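Local coordinates for protein endoglucanase (Clostridium thermocellum, PDB 2YIK) that probably hydrolyses internal beta-1,4-glucosidic bonds of cellulose, as a glycoside hydrolase family 9 endoglucanase, at residues 273-287 against 316-329. Sequence-based numbering, arbitrary orientation.
With CA (calcium ion), chain C.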
loop_
_atom_site.group_PDB
_atom_site.type_symbol
_atom_site.label_atom_id
_atom_site.label_comp_id
_atom_site.label_asym_id
_atom_site.label_seq_id
_atom_site.Cartn_x
_atom_site.Cartn_y
_atom_site.Cartn_z
ATOM N N TYR A 273 -8.829 7.966 8.242
ATOM C CA TYR A 273 -8.883 7.411 6.896
ATOM C C TYR A 273 -10.328 7.300 6.428
ATOM O O TYR A 273 -10.946 6.237 6.506
ATOM C CB TYR A 273 -8.178 6.048 6.844
ATOM C CG TYR A 273 -6.672 6.180 6.850
ATOM C CD1 TYR A 273 -5.975 6.521 5.686
ATOM C CD2 TYR A 273 -5.951 6.053 8.035
ATOM C CE1 TYR A 273 -4.595 6.743 5.708
ATOM C CE2 TYR A 273 -4.575 6.275 8.069
ATOM C CZ TYR A 273 -3.903 6.620 6.902
ATOM O OH TYR A 273 -2.548 6.856 6.950
ATOM N N GLY A 274 -10.858 8.429 5.960
ATOM C CA GLY A 274 -12.220 8.496 5.464
ATOM C C GLY A 274 -12.266 7.953 4.051
ATOM O O GLY A 274 -11.683 8.527 3.136
ATOM N N SER A 275 -12.978 6.848 3.872
ATOM C CA SER A 275 -13.076 6.187 2.570
ATOM C C SER A 275 -14.168 6.737 1.661
ATOM O O SER A 275 -15.331 6.797 2.050
ATOM C CB SER A 275 -13.299 4.683 2.783
ATOM O OG SER A 275 -13.360 3.986 1.552
ATOM N N SER A 276 -13.789 7.118 0.443
ATOM C CA SER A 276 -14.743 7.659 -0.525
ATOM C C SER A 276 -15.645 6.586 -1.129
ATOM O O SER A 276 -16.858 6.761 -1.195
ATOM C CB SER A 276 -14.008 8.375 -1.654
ATOM O OG SER A 276 -13.245 9.444 -1.135
ATOM N N LYS A 277 -15.063 5.481 -1.582
ATOM C CA LYS A 277 -15.879 4.429 -2.175
ATOM C C LYS A 277 -15.258 3.045 -2.143
ATOM O O LYS A 277 -14.091 2.876 -1.820
ATOM C CB LYS A 277 -16.227 4.771 -3.621
ATOM C CG LYS A 277 -15.040 4.753 -4.552
ATOM C CD LYS A 277 -14.189 6.001 -4.359
ATOM C CE LYS A 277 -12.708 5.760 -4.689
ATOM N NZ LYS A 277 -12.287 6.323 -6.015
ATOM N N TRP A 278 -16.064 2.055 -2.509
ATOM C CA TRP A 278 -15.627 0.672 -2.521
ATOM C C TRP A 278 -15.453 0.111 -3.927
ATOM O O TRP A 278 -14.749 -0.880 -4.113
ATOM C CB TRP A 278 -16.639 -0.200 -1.773
ATOM C CG TRP A 278 -18.023 -0.177 -2.383
ATOM C CD1 TRP A 278 -19.071 0.626 -2.016
ATOM C CD2 TRP A 278 -18.502 -0.990 -3.468
ATOM N NE1 TRP A 278 -20.169 0.356 -2.796
ATOM C CE2 TRP A 278 -19.855 -0.630 -3.685
ATOM C CE3 TRP A 278 -17.927 -1.995 -4.256
ATOM C CZ2 TRP A 278 -20.636 -1.231 -4.686
ATOM C CZ3 TRP A 278 -18.714 -2.595 -5.255
ATOM C CH2 TRP A 278 -20.057 -2.213 -5.448
ATOM N N GLN A 279 -16.083 0.739 -4.915
ATOM C CA GLN A 279 -16.011 0.233 -6.282
ATOM C C GLN A 279 -14.619 0.106 -6.891
ATOM O O GLN A 279 -14.362 -0.839 -7.636
ATOM C CB GLN A 279 -16.925 1.046 -7.210
ATOM C CG GLN A 279 -18.408 0.859 -6.898
ATOM C CD GLN A 279 -18.947 1.890 -5.927
ATOM O OE1 GLN A 279 -18.231 2.389 -5.058
ATOM N NE2 GLN A 279 -20.227 2.209 -6.067
ATOM N N ASP A 280 -13.718 1.034 -6.585
ATOM C CA ASP A 280 -12.367 0.944 -7.131
ATOM C C ASP A 280 -11.606 -0.227 -6.502
ATOM O O ASP A 280 -10.939 -0.975 -7.208
ATOM C CB ASP A 280 -11.608 2.249 -6.905
ATOM C CG ASP A 280 -11.598 2.660 -5.463
ATOM O OD1 ASP A 280 -12.681 2.627 -4.844
ATOM O OD2 ASP A 280 -10.519 3.028 -4.955
ATOM N N ASP A 281 -11.704 -0.389 -5.183
ATOM C CA ASP A 281 -11.020 -1.496 -4.509
ATOM C C ASP A 281 -11.589 -2.834 -4.990
ATOM O O ASP A 281 -10.855 -3.810 -5.169
ATOM C CB ASP A 281 -11.213 -1.420 -2.995
ATOM C CG ASP A 281 -10.836 -0.068 -2.417
ATOM O OD1 ASP A 281 -9.637 0.270 -2.367
ATOM O OD2 ASP A 281 -11.765 0.646 -2.005
ATOM N N TYR A 282 -12.907 -2.869 -5.175
ATOM C CA TYR A 282 -13.595 -4.069 -5.633
ATOM C C TYR A 282 -13.064 -4.460 -7.015
ATOM O O TYR A 282 -12.702 -5.613 -7.245
ATOM C CB TYR A 282 -15.106 -3.804 -5.693
ATOM C CG TYR A 282 -15.958 -5.034 -5.921
ATOM C CD1 TYR A 282 -16.254 -5.912 -4.874
ATOM C CD2 TYR A 282 -16.459 -5.327 -7.190
ATOM C CE1 TYR A 282 -17.030 -7.053 -5.088
ATOM C CE2 TYR A 282 -17.234 -6.462 -7.417
ATOM C CZ TYR A 282 -17.515 -7.322 -6.364
ATOM O OH TYR A 282 -18.262 -8.454 -6.597
ATOM N N CYS A 283 -12.999 -3.488 -7.926
ATOM C CA CYS A 283 -12.510 -3.737 -9.282
ATOM C C CYS A 283 -11.024 -4.098 -9.308
ATOM O O CYS A 283 -10.598 -4.934 -10.101
ATOM C CB CYS A 283 -12.779 -2.518 -10.174
ATOM S SG CYS A 283 -14.542 -2.275 -10.511
ATOM N N TRP A 284 -10.255 -3.464 -8.428
ATOM C CA TRP A 284 -8.818 -3.699 -8.269
ATOM C C TRP A 284 -8.600 -5.180 -7.890
ATOM O O TRP A 284 -7.783 -5.867 -8.495
ATOM C CB TRP A 284 -8.311 -2.737 -7.180
ATOM C CG TRP A 284 -6.914 -2.892 -6.614
ATOM C CD1 TRP A 284 -6.606 -3.073 -5.297
ATOM C CD2 TRP A 284 -5.660 -2.662 -7.279
ATOM N NE1 TRP A 284 -5.257 -2.953 -5.092
ATOM C CE2 TRP A 284 -4.648 -2.693 -6.290
ATOM C CE3 TRP A 284 -5.292 -2.406 -8.607
ATOM C CZ2 TRP A 284 -3.295 -2.498 -6.584
ATOM C CZ3 TRP A 284 -3.939 -2.208 -8.903
ATOM C CH2 TRP A 284 -2.961 -2.248 -7.891
ATOM N N ALA A 285 -9.346 -5.660 -6.901
ATOM C CA ALA A 285 -9.249 -7.055 -6.469
ATOM C C ALA A 285 -9.698 -7.991 -7.596
ATOM O O ALA A 285 -9.042 -8.993 -7.887
ATOM C CB ALA A 285 -10.111 -7.281 -5.237
ATOM N N ALA A 286 -10.819 -7.652 -8.229
ATOM C CA ALA A 286 -11.365 -8.461 -9.314
ATOM C C ALA A 286 -10.372 -8.605 -10.462
ATOM O O ALA A 286 -10.182 -9.702 -10.989
ATOM C CB ALA A 286 -12.674 -7.847 -9.825
ATOM N N ALA A 287 -9.742 -7.498 -10.846
ATOM C CA ALA A 287 -8.768 -7.524 -11.934
ATOM C C ALA A 287 -7.600 -8.440 -11.587
ATOM O O ALA A 287 -7.168 -9.235 -12.413
ATOM C CB ALA A 287 -8.254 -6.116 -12.224
ATOM N N HIS A 316 -3.091 7.026 -8.267
ATOM C CA HIS A 316 -3.203 5.855 -7.418
ATOM C C HIS A 316 -2.891 6.217 -5.948
ATOM O O HIS A 316 -1.844 6.786 -5.679
ATOM C CB HIS A 316 -2.248 4.786 -7.982
ATOM C CG HIS A 316 -2.366 3.447 -7.343
ATOM N ND1 HIS A 316 -3.363 2.547 -7.639
ATOM C CD2 HIS A 316 -1.545 2.805 -6.453
ATOM C CE1 HIS A 316 -3.162 1.416 -6.983
ATOM N NE2 HIS A 316 -2.061 1.560 -6.259
ATOM N N CYS A 317 -3.782 5.896 -5.004
ATOM C CA CYS A 317 -3.541 6.191 -3.579
ATOM C C CYS A 317 -4.488 5.371 -2.705
ATOM O O CYS A 317 -5.457 4.809 -3.213
ATOM C CB CYS A 317 -3.737 7.681 -3.284
ATOM S SG CYS A 317 -5.397 8.286 -3.620
ATOM N N TRP A 318 -4.238 5.317 -1.399
ATOM C CA TRP A 318 -5.092 4.518 -0.521
ATOM C C TRP A 318 -6.588 4.783 -0.659
ATOM O O TRP A 318 -7.392 3.880 -0.463
ATOM C CB TRP A 318 -4.681 4.671 0.956
ATOM C CG TRP A 318 -4.944 6.023 1.568
ATOM C CD1 TRP A 318 -4.038 7.018 1.767
ATOM C CD2 TRP A 318 -6.203 6.507 2.082
ATOM N NE1 TRP A 318 -4.649 8.102 2.353
ATOM C CE2 TRP A 318 -5.962 7.833 2.526
ATOM C CE3 TRP A 318 -7.493 5.984 2.134
ATOM C CZ2 TRP A 318 -6.989 8.603 3.111
ATOM C CZ3 TRP A 318 -8.503 6.759 2.708
ATOM C CH2 TRP A 318 -8.248 8.068 3.158
ATOM N N ASN A 319 -6.965 6.009 -1.003
ATOM C CA ASN A 319 -8.383 6.342 -1.134
ATOM C C ASN A 319 -8.909 6.297 -2.574
ATOM O O ASN A 319 -10.048 6.684 -2.843
ATOM C CB ASN A 319 -8.645 7.722 -0.511
ATOM C CG ASN A 319 -10.117 7.969 -0.231
ATOM O OD1 ASN A 319 -10.846 7.059 0.175
ATOM N ND2 ASN A 319 -10.557 9.208 -0.425
ATOM N N ASP A 320 -8.082 5.820 -3.499
ATOM C CA ASP A 320 -8.497 5.720 -4.896
ATOM C C ASP A 320 -7.522 4.884 -5.713
ATOM O O ASP A 320 -6.448 5.348 -6.084
ATOM C CB ASP A 320 -8.607 7.103 -5.531
ATOM C CG ASP A 320 -9.246 7.058 -6.909
ATOM O OD1 ASP A 320 -9.028 6.075 -7.651
ATOM O OD2 ASP A 320 -9.962 8.014 -7.254
ATOM N N VAL A 321 -7.908 3.650 -6.005
ATOM C CA VAL A 321 -7.052 2.764 -6.771
ATOM C C VAL A 321 -7.570 2.520 -8.190
ATOM O O VAL A 321 -7.270 1.497 -8.806
ATOM C CB VAL A 321 -6.861 1.414 -6.025
ATOM C CG1 VAL A 321 -6.141 1.663 -4.699
ATOM C CG2 VAL A 321 -8.223 0.726 -5.793
ATOM N N TRP A 322 -8.343 3.469 -8.713
ATOM C CA TRP A 322 -8.876 3.346 -10.071
ATOM C C TRP A 322 -7.759 3.305 -11.126
ATOM O O TRP A 322 -7.835 2.537 -12.081
ATOM C CB TRP A 322 -9.822 4.512 -10.403
ATOM C CG TRP A 322 -11.253 4.361 -9.915
ATOM C CD1 TRP A 322 -11.966 5.272 -9.188
ATOM C CD2 TRP A 322 -12.150 3.261 -10.175
ATOM N NE1 TRP A 322 -13.243 4.806 -8.962
ATOM C CE2 TRP A 322 -13.378 3.572 -9.530
ATOM C CE3 TRP A 322 -12.019 2.029 -10.832
ATOM C CZ2 TRP A 322 -14.493 2.716 -9.594
ATOM C CZ3 TRP A 322 -13.130 1.175 -10.890
ATOM C CH2 TRP A 322 -14.341 1.516 -10.248
ATOM N N SER A 323 -6.724 4.125 -10.963
ATOM C CA SER A 323 -5.649 4.144 -11.946
ATOM C C SER A 323 -4.871 2.838 -11.949
ATOM O O SER A 323 -4.473 2.360 -13.001
ATOM C CB SER A 323 -4.708 5.341 -11.724
ATOM O OG SER A 323 -4.197 5.380 -10.411
ATOM N N GLY A 324 -4.661 2.260 -10.773
ATOM C CA GLY A 324 -3.958 0.990 -10.704
ATOM C C GLY A 324 -4.821 -0.072 -11.366
ATOM O O GLY A 324 -4.330 -0.923 -12.111
ATOM N N THR A 325 -6.121 -0.011 -11.093
ATOM C CA THR A 325 -7.074 -0.955 -11.662
ATOM C C THR A 325 -7.012 -0.883 -13.186
ATOM O O THR A 325 -6.916 -1.907 -13.857
ATOM C CB THR A 325 -8.519 -0.645 -11.178
ATOM O OG1 THR A 325 -8.595 -0.816 -9.759
ATOM C CG2 THR A 325 -9.525 -1.572 -11.834
ATOM N N ALA A 326 -7.050 0.330 -13.728
ATOM C CA ALA A 326 -7.003 0.511 -15.174
ATOM C C ALA A 326 -5.763 -0.141 -15.764
ATOM O O ALA A 326 -5.833 -0.744 -16.826
ATOM C CB ALA A 326 -7.032 1.991 -15.531
ATOM N N CYS A 327 -4.631 -0.020 -15.072
ATOM C CA CYS A 327 -3.383 -0.617 -15.541
ATOM C C CYS A 327 -3.496 -2.138 -15.632
ATOM O O CYS A 327 -3.075 -2.744 -16.617
ATOM C CB CYS A 327 -2.223 -0.264 -14.599
ATOM S SG CYS A 327 -1.638 1.440 -14.688
ATOM N N ILE A 328 -4.073 -2.752 -14.606
ATOM C CA ILE A 328 -4.197 -4.198 -14.592
ATOM C C ILE A 328 -5.163 -4.693 -15.667
ATOM O O ILE A 328 -4.874 -5.675 -16.354
ATOM C CB ILE A 328 -4.627 -4.707 -13.196
ATOM C CG1 ILE A 328 -3.656 -4.166 -12.140
ATOM C CG2 ILE A 328 -4.639 -6.245 -13.174
ATOM C CD1 ILE A 328 -2.216 -4.483 -12.428
ATOM N N LEU A 329 -6.296 -4.013 -15.816
ATOM C CA LEU A 329 -7.263 -4.391 -16.837
ATOM C C LEU A 329 -6.622 -4.251 -18.219
ATOM O O LEU A 329 -6.896 -5.036 -19.121
ATOM C CB LEU A 329 -8.523 -3.521 -16.737
ATOM C CG LEU A 329 -9.447 -3.845 -15.555
ATOM C CD1 LEU A 329 -10.623 -2.880 -15.527
ATOM C CD2 LEU A 329 -9.949 -5.278 -15.681
HETATM CA CA CA C . -11.731 3.187 -2.525
HETATM O O HOH W 1 -11.922 4.701 -0.431
HETATM O O HOH W 2 -9.222 2.878 -1.928
#
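Asp280 serves a calcium ion and the start of a neighbouring helix with one carboxylate. Both its oxygens bind the metal, OD1 at 2.6 Å. Its OD2 also accepts a nearly straight hydrogen bond (2.9 Å, 169°) from Val321 N, through the lone pair away from OD1. Val321 is the N-cap of helix 322-336. With chi1 at 54°, Asp280 CG lies between its backbone N and carbonyl carbon, which turns the carboxylate to the calcium and to Val321 N. Asp280 CB rests over the face of Trp322, 3.4 Å from the centroid of the five-membered ring. Cys283 SG meets the edge of the same indole.

Lys277 O, Asp281 OD2 and two waters complete the calcium shell. The waters tie the metal to the 316-329 segment: one donates to Asn319 OD1, the other to Trp318 O. The side chain of Lys277 bends round to form a salt bridge from NZ to Asp320 OD2 (3.1 Å). Asp320 OD1 accepts from Trp322 N, an Asx turn.

Asn319 and Ser276 are joined twice. Asn319 OD1 takes Ser276 N in the carbonyl plane at 3.0 Å, and ND2 donates to Ser276 OG, which is tilted from the amide plane. At the loop end, Tyr273 turns its edge to the face of Trp318 in a T-shaped pair, planes at 78°. Tyr273 OH is hydrogen-bonded to Asp116 OD2.

Further along, Trp284 CB packs on Val321 CG2 at 3.7 Å. CZ3 of its indole lies against the backbone of Gly324, and His316 CE1 stands over one face. Ala287 then meets Ile328 and Leu329. The arrangement is a calcium site at the start of helix 279-293, tied through water to the loop before the nearly parallel helix 322-336, consistent with the (alpha/alpha)6 barrel of family 9 glycoside hydrolases.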